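Local coordinates for oxalate biosynthetic component 1 (Burkholderia thailandensis, PDB 5IKY), which produces oxalate as a bifunctional enzyme, combining a serine hydrolase of the alpha/beta-hydrolase fold with an additional lyase activity in one chain, at residues Val351-His354 with Thr355-Glu358. Numbering follows the deposited sequence.
Sequences VFNH and TIVE
The side chain of N353 caps the N-terminus of helix 354-360, reaching the backbone N-H of I356, three residues on. This is an N-cap at a strand-to-helix turn. Strand 346-351 belongs to a parallel sheet of the region assigned to the beta-keto acid cleavage enzyme family, of the TIM-barrel clan. The N353 side chain can be followed outward. CB stays 4.1 Å from T355 N. With chi1 at 47°, CG sits between the backbone N and the carbonyl carbon, which turns the amide back toward the first turn of the helix. CG lies 3.7 Å from I356 CG1. OD1 then accepts the hydrogen bond from I356 N, 2.9 Å away, with a bent N-H...O angle of 142°. The donor is tilted from the carbonyl plane rather than lying in it. The I356 side chain crosses the N353 side chain at about a right angle, and its CG1 lies beside the amide. ND2 turns to other partners, P317 O and Q385 OE1. These bonds hold the amide on both its oxygen and its nitrogen and should fix its rotation. T355 CB lies 3.3 Å from N353 OD1, while T355 OG1 is hydrogen-bonded to D398 OD2. The N353 backbone carbonyl receives weak bonds from I356 N and V357 N. The next turn is regular, with E358 N bonded to H354 O at 2.9 Å. Behind the cap the strand end meets the helix through apolar side chains. I356 CG2 rests on V351 CA. V351 lies against F377 and L379 of the neighbouring strand 375-380, and V357 reaches helix 418-442 at T435 and K438. The F352 side chain leads away from the helix and lies about 6 Å from the magnesium ion, which is bound by H227 and E477. V351 CG1 meets V357 CG2 at 3.5 Å.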
ATOM      1  N   VAL A 351       2.794  -9.479  27.699  1.00 50.23           N
ATOM      2  CA  VAL A 351       2.970 -10.540  28.679  1.00 47.11           C
ATOM      3  C   VAL A 351       4.444 -10.920  28.813  1.00 47.15           C
ATOM      4  O   VAL A 351       4.942 -11.793  28.103  1.00 57.41           O
ATOM      5  CB  VAL A 351       2.140 -11.778  28.305  1.00 55.67           C
ATOM      6  CG1 VAL A 351       2.271 -12.847  29.371  1.00 48.55           C
ATOM      7  CG2 VAL A 351       0.680 -11.388  28.121  1.00 49.11           C
ATOM      8  N   PHE A 352       5.138 -10.247  29.724  1.00 63.16           N
ATOM      9  CA  PHE A 352       6.561 -10.481  29.928  1.00 58.45           C
ATOM     10  C   PHE A 352       6.833 -11.675  30.837  1.00 59.94           C
ATOM     11  O   PHE A 352       7.778 -12.431  30.609  1.00 54.13           O
ATOM     12  CB  PHE A 352       7.228  -9.234  30.511  1.00 51.80           C
ATOM     13  CG  PHE A 352       7.452  -8.139  29.508  1.00 54.89           C
ATOM     14  CD1 PHE A 352       8.541  -8.181  28.652  1.00 48.62           C
ATOM     15  CD2 PHE A 352       6.583  -7.066  29.425  1.00 46.48           C
ATOM     16  CE1 PHE A 352       8.755  -7.178  27.732  1.00 48.77           C
ATOM     17  CE2 PHE A 352       6.796  -6.055  28.505  1.00 53.80           C
ATOM     18  CZ  PHE A 352       7.883  -6.112  27.658  1.00 47.58           C
ATOM     19  N   ASN A 353       6.009 -11.837  31.867  1.00 60.96           N
ATOM     20  CA  ASN A 353       6.256 -12.858  32.883  1.00 58.72           C
ATOM     21  C   ASN A 353       4.975 -13.483  33.429  1.00 54.41           C
ATOM     22  O   ASN A 353       3.870 -13.045  33.106  1.00 68.11           O
ATOM     23  CB  ASN A 353       7.068 -12.260  34.033  1.00 46.08           C
ATOM     24  CG  ASN A 353       6.522 -10.924  34.499  1.00 55.45           C
ATOM     25  OD1 ASN A 353       5.418 -10.849  35.043  1.00 50.53           O
ATOM     26  ND2 ASN A 353       7.301  -9.864  34.309  1.00 45.03           N
ATOM     27  N   HIS A 354       5.132 -14.504  34.268  1.00 47.06           N
ATOM     28  CA  HIS A 354       3.992 -15.210  34.847  1.00 49.39           C
ATOM     29  C   HIS A 354       3.189 -14.333  35.804  1.00 47.45           C
ATOM     30  O   HIS A 354       1.992 -14.547  35.991  1.00 49.97           O
ATOM     31  CB  HIS A 354       4.455 -16.477  35.567  1.00 49.02           C
ATOM     32  CG  HIS A 354       4.824 -17.593  34.641  1.00 57.54           C
ATOM     33  ND1 HIS A 354       3.891 -18.276  33.891  1.00 56.31           N
ATOM     34  CD2 HIS A 354       6.024 -18.144  34.339  1.00 49.88           C
ATOM     35  CE1 HIS A 354       4.499 -19.200  33.169  1.00 56.72           C
ATOM     36  NE2 HIS A 354       5.794 -19.141  33.422  1.00 60.23           N
ATOM     37  N   THR A 355       3.845 -13.346  36.404  1.00 47.37           N
ATOM     38  CA  THR A 355       3.156 -12.422  37.297  1.00 58.20           C
ATOM     39  C   THR A 355       2.169 -11.556  36.512  1.00 52.71           C
ATOM     40  O   THR A 355       1.091 -11.228  37.008  1.00 59.82           O
ATOM     41  CB  THR A 355       4.151 -11.529  38.062  1.00 56.66           C
ATOM     42  OG1 THR A 355       5.125 -12.351  38.716  1.00 68.02           O
ATOM     43  CG2 THR A 355       3.427 -10.686  39.103  1.00 47.66           C
ATOM     44  N   ILE A 356       2.541 -11.198  35.283  1.00 50.04           N
ATOM     45  CA  ILE A 356       1.645 -10.463  34.394  1.00 48.12           C
ATOM     46  C   ILE A 356       0.398 -11.287  34.090  1.00 48.39           C
ATOM     47  O   ILE A 356      -0.725 -10.789  34.180  1.00 47.52           O
ATOM     48  CB  ILE A 356       2.332 -10.087  33.065  1.00 57.43           C
ATOM     49  CG1 ILE A 356       3.482  -9.109  33.303  1.00 61.96           C
ATOM     50  CG2 ILE A 356       1.319  -9.491  32.089  1.00 42.87           C
ATOM     51  CD1 ILE A 356       3.034  -7.743  33.742  1.00 70.31           C
ATOM     52  N   VAL A 357       0.609 -12.550  33.726  1.00 46.60           N
ATOM     53  CA  VAL A 357      -0.485 -13.479  33.455  1.00 58.69           C
ATOM     54  C   VAL A 357      -1.437 -13.562  34.640  1.00 59.62           C
ATOM     55  O   VAL A 357      -2.651 -13.405  34.505  1.00 60.20           O
ATOM     56  CB  VAL A 357       0.039 -14.897  33.152  1.00 59.69           C
ATOM     57  CG1 VAL A 357      -1.117 -15.835  32.837  1.00 46.01           C
ATOM     58  CG2 VAL A 357       1.044 -14.868  32.014  1.00 52.62           C
ATOM     59  N   GLU A 358      -0.855 -13.800  35.808  1.00 52.48           N
ATOM     60  CA  GLU A 358      -1.606 -14.014  37.033  1.00 55.30           C
ATOM     61  C   GLU A 358      -2.351 -12.753  37.469  1.00 59.51           C
ATOM     62  O   GLU A 358      -3.463 -12.828  37.998  1.00 68.49           O
ATOM     63  CB  GLU A 358      -0.652 -14.507  38.122  1.00 48.50           C
ATOM     64  CG  GLU A 358      -0.971 -14.078  39.530  1.00 74.06           C
ATOM     65  CD  GLU A 358      -0.068 -14.755  40.544  1.00 94.23           C
ATOM     66  OE1 GLU A 358       0.694 -14.048  41.237  1.00107.03           O
ATOM     67  OE2 GLU A 358      -0.120 -15.999  40.646  1.00110.19           O
TER